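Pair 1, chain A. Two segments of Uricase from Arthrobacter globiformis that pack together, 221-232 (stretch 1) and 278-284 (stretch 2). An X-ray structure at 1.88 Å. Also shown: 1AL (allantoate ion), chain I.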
# COMPACT_ATOMS: atom_id res chain seq x y z
N ALA A 221 -5.98 -0.96 -30.95
CA ALA A 221 -6.69 -0.37 -29.81
C ALA A 221 -6.65 -1.38 -28.66
O ALA A 221 -6.65 -2.59 -28.88
CB ALA A 221 -8.13 -0.07 -30.18
N LEU A 222 -6.62 -0.88 -27.43
CA LEU A 222 -6.61 -1.77 -26.27
C LEU A 222 -7.91 -2.57 -26.28
O LEU A 222 -7.94 -3.73 -25.87
CB LEU A 222 -6.51 -0.97 -24.97
CG LEU A 222 -5.62 -1.56 -23.86
CD1 LEU A 222 -6.02 -0.93 -22.54
CD2 LEU A 222 -5.76 -3.07 -23.80
N GLN A 223 -8.99 -1.94 -26.75
CA GLN A 223 -10.30 -2.60 -26.83
C GLN A 223 -10.24 -3.84 -27.73
O GLN A 223 -10.87 -4.86 -27.44
CB GLN A 223 -11.38 -1.64 -27.35
CG GLN A 223 -11.78 -0.52 -26.39
CD GLN A 223 -10.92 0.73 -26.51
OE1 GLN A 223 -9.74 0.65 -26.84
NE2 GLN A 223 -11.51 1.89 -26.23
N GLN A 224 -9.49 -3.75 -28.82
CA GLN A 224 -9.36 -4.86 -29.76
C GLN A 224 -8.54 -5.99 -29.15
O GLN A 224 -8.87 -7.17 -29.28
CB GLN A 224 -8.69 -4.38 -31.05
CG GLN A 224 -8.57 -5.45 -32.14
CD GLN A 224 -7.57 -5.08 -33.23
OE1 GLN A 224 -7.58 -5.65 -34.32
NE2 GLN A 224 -6.71 -4.12 -32.93
N THR A 225 -7.45 -5.61 -28.49
CA THR A 225 -6.58 -6.59 -27.84
C THR A 225 -7.39 -7.34 -26.78
O THR A 225 -7.27 -8.55 -26.64
CB THR A 225 -5.37 -5.90 -27.18
OG1 THR A 225 -4.51 -5.37 -28.20
CG2 THR A 225 -4.59 -6.88 -26.30
N MET A 226 -8.23 -6.62 -26.06
CA MET A 226 -9.05 -7.23 -25.02
C MET A 226 -10.10 -8.16 -25.61
O MET A 226 -10.37 -9.23 -25.07
CB MET A 226 -9.72 -6.15 -24.17
CG MET A 226 -10.62 -6.70 -23.07
SD MET A 226 -11.28 -5.40 -22.01
CE MET A 226 -12.22 -4.45 -23.24
N TYR A 227 -10.70 -7.75 -26.73
CA TYR A 227 -11.71 -8.58 -27.37
C TYR A 227 -11.09 -9.90 -27.82
O TYR A 227 -11.66 -10.96 -27.60
CB TYR A 227 -12.33 -7.83 -28.56
CG TYR A 227 -13.37 -8.63 -29.31
CD1 TYR A 227 -14.66 -8.76 -28.82
CD2 TYR A 227 -13.04 -9.29 -30.49
CE1 TYR A 227 -15.62 -9.52 -29.49
CE2 TYR A 227 -13.98 -10.05 -31.17
CZ TYR A 227 -15.26 -10.17 -30.67
OH TYR A 227 -16.18 -10.94 -31.34
N GLU A 228 -9.92 -9.83 -28.45
CA GLU A 228 -9.23 -11.04 -28.91
C GLU A 228 -8.86 -11.96 -27.76
O GLU A 228 -8.94 -13.19 -27.88
CB GLU A 228 -7.98 -10.66 -29.70
CG GLU A 228 -8.29 -9.99 -31.03
CD GLU A 228 -9.18 -10.84 -31.92
OE1 GLU A 228 -10.15 -10.30 -32.50
OE2 GLU A 228 -8.93 -12.06 -32.04
N MET A 229 -8.45 -11.38 -26.63
CA MET A 229 -8.11 -12.18 -25.46
C MET A 229 -9.35 -12.93 -24.97
O MET A 229 -9.31 -14.13 -24.72
CB MET A 229 -7.57 -11.27 -24.34
CG MET A 229 -6.17 -10.72 -24.62
SD MET A 229 -5.70 -9.31 -23.57
CE MET A 229 -5.62 -10.11 -21.94
N GLY A 230 -10.47 -12.22 -24.87
CA GLY A 230 -11.70 -12.85 -24.42
C GLY A 230 -12.26 -13.90 -25.37
O GLY A 230 -12.74 -14.94 -24.93
N ARG A 231 -12.20 -13.62 -26.67
CA ARG A 231 -12.70 -14.55 -27.67
C ARG A 231 -11.95 -15.87 -27.65
O ARG A 231 -12.54 -16.94 -27.74
CB ARG A 231 -12.60 -13.93 -29.08
CG ARG A 231 -13.17 -14.80 -30.19
CD ARG A 231 -13.27 -14.03 -31.51
NE ARG A 231 -11.96 -13.74 -32.09
CZ ARG A 231 -11.18 -14.65 -32.67
NH1 ARG A 231 -11.56 -15.92 -32.74
NH2 ARG A 231 -10.01 -14.29 -33.17
N ALA A 232 -10.63 -15.80 -27.51
CA ALA A 232 -9.80 -17.00 -27.47
C ALA A 232 -10.22 -17.91 -26.32
O ALA A 232 -10.22 -19.14 -26.46
CB ALA A 232 -8.33 -16.61 -27.32
N LEU A 278 -8.53 3.19 -18.68
CA LEU A 278 -9.11 2.00 -18.08
C LEU A 278 -10.15 1.48 -19.06
O LEU A 278 -11.20 2.11 -19.25
CB LEU A 278 -9.74 2.32 -16.73
CG LEU A 278 -10.33 1.13 -15.98
CD1 LEU A 278 -9.26 0.05 -15.77
CD2 LEU A 278 -10.89 1.60 -14.64
N ILE A 279 -9.84 0.36 -19.69
CA ILE A 279 -10.71 -0.27 -20.69
C ILE A 279 -11.28 -1.55 -20.09
O ILE A 279 -10.54 -2.40 -19.61
CB ILE A 279 -9.90 -0.59 -21.98
CG1 ILE A 279 -9.70 0.68 -22.81
CG2 ILE A 279 -10.63 -1.62 -22.82
CD1 ILE A 279 -8.98 1.82 -22.11
N GLU A 280 -12.61 -1.68 -20.12
CA GLU A 280 -13.25 -2.86 -19.53
C GLU A 280 -14.36 -3.41 -20.42
O GLU A 280 -15.06 -2.66 -21.11
CB GLU A 280 -13.82 -2.50 -18.16
CG GLU A 280 -12.98 -1.46 -17.41
CD GLU A 280 -13.44 -1.25 -15.98
OE1 GLU A 280 -13.09 -2.09 -15.12
OE2 GLU A 280 -14.15 -0.26 -15.71
N ALA A 281 -14.54 -4.72 -20.39
CA ALA A 281 -15.57 -5.34 -21.19
C ALA A 281 -15.87 -6.78 -20.80
O ALA A 281 -15.06 -7.46 -20.17
CB ALA A 281 -15.19 -5.29 -22.66
N THR A 282 -17.05 -7.22 -21.21
CA THR A 282 -17.52 -8.57 -20.97
C THR A 282 -17.65 -9.23 -22.34
O THR A 282 -18.29 -8.68 -23.24
CB THR A 282 -18.92 -8.58 -20.32
OG1 THR A 282 -18.90 -7.82 -19.10
CG2 THR A 282 -19.35 -10.00 -20.01
N ILE A 283 -17.02 -10.38 -22.50
CA ILE A 283 -17.10 -11.14 -23.74
C ILE A 283 -17.94 -12.36 -23.35
O ILE A 283 -17.56 -13.11 -22.46
CB ILE A 283 -15.71 -11.58 -24.23
CG1 ILE A 283 -14.83 -10.35 -24.50
CG2 ILE A 283 -15.83 -12.41 -25.49
CD1 ILE A 283 -15.37 -9.45 -25.59
N GLN A 284 -19.08 -12.53 -24.02
CA GLN A 284 -19.99 -13.63 -23.70
C GLN A 284 -20.26 -14.64 -24.80
O GLN A 284 -20.10 -14.35 -25.99
CB GLN A 284 -21.34 -13.06 -23.25
CG GLN A 284 -21.32 -12.33 -21.92
CD GLN A 284 -22.70 -11.82 -21.52
OE1 GLN A 284 -22.96 -11.54 -20.35
NE2 GLN A 284 -23.58 -11.67 -22.51
C1 1AL I . -6.88 3.03 -26.52
O2 1AL I . -6.73 1.90 -27.02
N3 1AL I . -8.11 3.56 -26.28
N4 1AL I . -5.69 3.70 -26.23
C5 1AL I . -6.02 4.29 -23.65
O6 1AL I . -6.44 3.13 -23.44
O7 1AL I . -5.70 5.11 -22.77
C8 1AL I . -5.62 4.64 -25.11
C9 1AL I . -6.21 7.01 -25.30
O10 1AL I . -5.82 8.11 -24.87
N11 1AL I . -7.52 6.73 -25.55
N12 1AL I . -5.35 6.00 -25.56

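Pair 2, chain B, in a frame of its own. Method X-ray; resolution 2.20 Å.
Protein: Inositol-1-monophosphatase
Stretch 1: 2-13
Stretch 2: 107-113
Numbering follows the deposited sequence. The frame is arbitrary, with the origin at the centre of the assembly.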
# COMPACT_ATOMS: atom_id res chain seq x y z
N ASP B 2 -11.09 9.15 -22.45
CA ASP B 2 -9.88 8.63 -23.06
C ASP B 2 -8.75 9.41 -22.39
O ASP B 2 -7.84 8.83 -21.82
CB ASP B 2 -9.92 8.90 -24.57
CG ASP B 2 -8.70 8.35 -25.31
OD1 ASP B 2 -8.39 7.16 -25.10
OD2 ASP B 2 -8.08 9.10 -26.10
N ARG B 3 -8.84 10.74 -22.44
CA ARG B 3 -7.83 11.60 -21.86
C ARG B 3 -7.64 11.39 -20.37
O ARG B 3 -6.51 11.25 -19.90
CB ARG B 3 -8.17 13.06 -22.15
CG ARG B 3 -8.01 13.45 -23.62
CD ARG B 3 -8.50 14.87 -23.93
NE ARG B 3 -8.31 15.19 -25.35
CZ ARG B 3 -7.25 15.82 -25.84
NH1 ARG B 3 -6.28 16.23 -25.03
NH2 ARG B 3 -7.14 16.02 -27.14
N LEU B 4 -8.73 11.37 -19.61
CA LEU B 4 -8.63 11.17 -18.16
C LEU B 4 -7.97 9.84 -17.81
O LEU B 4 -7.03 9.81 -17.03
CB LEU B 4 -10.02 11.23 -17.52
CG LEU B 4 -10.07 10.96 -16.02
CD1 LEU B 4 -9.47 12.14 -15.25
CD2 LEU B 4 -11.51 10.74 -15.61
N ASP B 5 -8.47 8.76 -18.41
CA ASP B 5 -7.96 7.42 -18.16
C ASP B 5 -6.48 7.29 -18.53
O ASP B 5 -5.69 6.64 -17.82
CB ASP B 5 -8.78 6.41 -18.97
CG ASP B 5 -8.55 4.98 -18.52
OD1 ASP B 5 -8.28 4.11 -19.39
OD2 ASP B 5 -8.66 4.72 -17.31
N PHE B 6 -6.12 7.91 -19.65
CA PHE B 6 -4.76 7.93 -20.18
C PHE B 6 -3.85 8.60 -19.18
O PHE B 6 -2.74 8.14 -18.90
CB PHE B 6 -4.77 8.73 -21.49
CG PHE B 6 -3.41 9.16 -21.96
CD1 PHE B 6 -2.63 8.33 -22.76
CD2 PHE B 6 -2.91 10.42 -21.61
CE1 PHE B 6 -1.36 8.75 -23.21
CE2 PHE B 6 -1.65 10.85 -22.05
CZ PHE B 6 -0.87 10.01 -22.85
N SER B 7 -4.32 9.71 -18.63
CA SER B 7 -3.58 10.50 -17.67
C SER B 7 -3.37 9.75 -16.36
O SER B 7 -2.28 9.76 -15.80
CB SER B 7 -4.35 11.80 -17.40
OG SER B 7 -4.52 12.54 -18.60
N ILE B 8 -4.42 9.11 -15.88
CA ILE B 8 -4.35 8.34 -14.65
C ILE B 8 -3.32 7.22 -14.78
O ILE B 8 -2.43 7.10 -13.94
CB ILE B 8 -5.71 7.74 -14.30
CG1 ILE B 8 -6.69 8.86 -13.96
CG2 ILE B 8 -5.57 6.76 -13.13
CD1 ILE B 8 -8.14 8.42 -13.85
N LYS B 9 -3.44 6.43 -15.84
CA LYS B 9 -2.53 5.32 -16.04
C LYS B 9 -1.09 5.75 -16.31
O LYS B 9 -0.16 5.04 -15.95
CB LYS B 9 -3.04 4.45 -17.18
CG LYS B 9 -4.43 3.95 -16.91
CD LYS B 9 -4.91 2.95 -17.92
CE LYS B 9 -6.27 2.43 -17.50
NZ LYS B 9 -6.90 1.60 -18.54
N LEU B 10 -0.92 6.91 -16.92
CA LEU B 10 0.40 7.44 -17.25
C LEU B 10 1.10 7.89 -15.99
O LEU B 10 2.25 7.55 -15.74
CB LEU B 10 0.28 8.65 -18.18
CG LEU B 10 1.18 8.82 -19.40
CD1 LEU B 10 1.15 10.30 -19.76
CD2 LEU B 10 2.61 8.38 -19.13
N LEU B 11 0.41 8.68 -15.18
CA LEU B 11 1.02 9.16 -13.96
C LEU B 11 1.25 8.03 -12.97
O LEU B 11 2.18 8.07 -12.18
CB LEU B 11 0.17 10.25 -13.30
CG LEU B 11 -0.05 11.55 -14.09
CD1 LEU B 11 0.06 12.70 -13.12
CD2 LEU B 11 0.95 11.71 -15.21
N ARG B 12 0.39 7.01 -13.03
CA ARG B 12 0.53 5.88 -12.14
C ARG B 12 1.74 5.05 -12.52
O ARG B 12 2.40 4.48 -11.65
CB ARG B 12 -0.73 5.03 -12.13
CG ARG B 12 -1.78 5.52 -11.14
CD ARG B 12 -3.08 4.76 -11.22
NE ARG B 12 -3.98 5.17 -10.14
CZ ARG B 12 -5.20 4.69 -9.95
NH1 ARG B 12 -5.71 3.78 -10.77
NH2 ARG B 12 -5.93 5.13 -8.93
N LYS B 13 2.05 5.00 -13.81
CA LYS B 13 3.19 4.24 -14.30
C LYS B 13 4.49 5.00 -13.99
O LYS B 13 5.44 4.45 -13.43
CB LYS B 13 3.06 4.03 -15.81
CG LYS B 13 4.10 3.11 -16.43
CD LYS B 13 4.13 3.32 -17.94
CE LYS B 13 5.05 2.33 -18.67
NZ LYS B 13 4.50 0.95 -18.74
N LYS B 107 -9.82 21.41 -18.58
CA LYS B 107 -10.88 20.43 -18.84
C LYS B 107 -10.67 19.13 -18.08
O LYS B 107 -11.59 18.34 -17.91
CB LYS B 107 -10.94 20.12 -20.35
CG LYS B 107 -11.24 21.32 -21.23
CD LYS B 107 -12.48 22.07 -20.75
CE LYS B 107 -12.64 23.43 -21.44
NZ LYS B 107 -13.81 24.21 -20.94
N LEU B 108 -9.44 18.92 -17.61
CA LEU B 108 -9.10 17.69 -16.92
C LEU B 108 -7.90 17.91 -16.01
O LEU B 108 -7.01 18.69 -16.32
CB LEU B 108 -8.77 16.63 -17.98
CG LEU B 108 -8.32 15.20 -17.72
CD1 LEU B 108 -8.20 14.51 -19.06
CD2 LEU B 108 -6.99 15.14 -16.97
N GLY B 109 -7.89 17.23 -14.87
CA GLY B 109 -6.78 17.36 -13.94
C GLY B 109 -6.53 16.07 -13.20
O GLY B 109 -7.45 15.35 -12.84
N VAL B 110 -5.27 15.74 -12.99
CA VAL B 110 -4.94 14.53 -12.25
C VAL B 110 -3.66 14.76 -11.47
O VAL B 110 -2.69 15.34 -11.98
CB VAL B 110 -4.81 13.30 -13.20
CG1 VAL B 110 -4.09 13.68 -14.46
CG2 VAL B 110 -4.07 12.18 -12.49
N VAL B 111 -3.68 14.36 -10.20
CA VAL B 111 -2.53 14.50 -9.30
C VAL B 111 -2.26 13.11 -8.74
O VAL B 111 -3.17 12.46 -8.23
CB VAL B 111 -2.82 15.49 -8.12
CG1 VAL B 111 -1.60 15.61 -7.21
CG2 VAL B 111 -3.17 16.86 -8.66
N HIS B 112 -1.02 12.65 -8.83
CA HIS B 112 -0.69 11.32 -8.32
C HIS B 112 0.50 11.31 -7.37
O HIS B 112 1.65 11.46 -7.79
CB HIS B 112 -0.45 10.35 -9.48
CG HIS B 112 -0.03 8.98 -9.04
ND1 HIS B 112 -0.84 8.17 -8.27
CD2 HIS B 112 1.12 8.29 -9.23
CE1 HIS B 112 -0.20 7.04 -8.01
NE2 HIS B 112 0.99 7.09 -8.57
N ALA B 113 0.22 11.14 -6.08
CA ALA B 113 1.25 11.07 -5.05
C ALA B 113 1.63 9.61 -4.99
O ALA B 113 0.92 8.79 -4.41
CB ALA B 113 0.70 11.53 -3.72
O HOH W 1 2.61 5.17 -9.07

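In both pairs a helix packs across a strand that runs in broadly the same direction. The N-to-C directions differ by 34° in pair 1 and 23° in pair 2, the axes approach to 8.3 and 8.5 Å, and the central backbone atoms superpose with an RMSD of 0.8 Å. The buried surface is also nearly the same, 434 Å² in pair 1 and 435 Å² in pair 2. Neither contact contains a hydrogen bond between helix and strand, so each rests mainly on the fit of side chains.

The strand presents alternate residues to the helix: Ile A279, Ala A281 and Ile A283 in pair 1 match Leu B108, Val B110 and His B112 in pair 2, and all six direct their CA-to-CB bonds toward it. On the helix, Leu A222, Met A226 and Gly A230 match Arg B3, Ser B7 and Leu B11.

The central match shows an exchange of bulk. In pair 1 the small Ala A281 faces the long Met A226, whose extended chain (chi1 and chi2 both t) carries its CE to 3.1 Å from Ala A281 CB and 3.3 Å from Ile A279 CG2. In pair 2 the helix residue is the short one: Ser B7 CB lies 3.5 Å from Val B110 CG1, and the branched valine supplies the volume from the strand. Ser B7 OG turns back to its own helix, donating a hydrogen bond to Arg B3 O at 2.7 Å, which satisfies the hydroxyl within an otherwise largely apolar contact.

A different trade occurs where the CA atoms of Gly A230 and Leu B11 fall within 0.1 Å of each other. The glycine lets Ile A283 come close to the helix backbone, with Ile A283 CG2 3.9 Å from Gly A230 C; an ideal CB on Gly A230 would lie only 2.5 Å from Ile A283 CG1. Pair 2 accommodates a leucine here opposite His B112, the two CB atoms being 3.9 Å apart, while Leu B11 CD1 reaches to 4.2 Å from Val B110 CG2. The neighbouring helix residues differ too. Tyr A227 brings its CD1 to 3.4 Å from Ile A283 CD1, whereas its match, Ile B8, makes a looser contact, CG1 to Val B110 CG2 at 4.5 Å. Arg B12 instead lays its CG over the face of the His B112 ring, 4.0 Å from the centroid, and a water joins Arg B12 O (2.7 Å from the water O) to His B112 NE2 (2.6 Å from the water O). The matching Arg A231 turns its end away from the strand and forms a salt bridge with Glu A228, NH2 to OE2 at 2.7 Å.

At the N-terminal end, Leu A222 CD1 packs 3.9 Å from Ile A279 CB, and Arg B3 uses its CB, 3.4 Å from Leu B108 CD1, while the end of its side chain leads away. Pair 1 also borders the allantoate, whose O2 accepts a hydrogen bond from Leu A222 N at 2.8 Å.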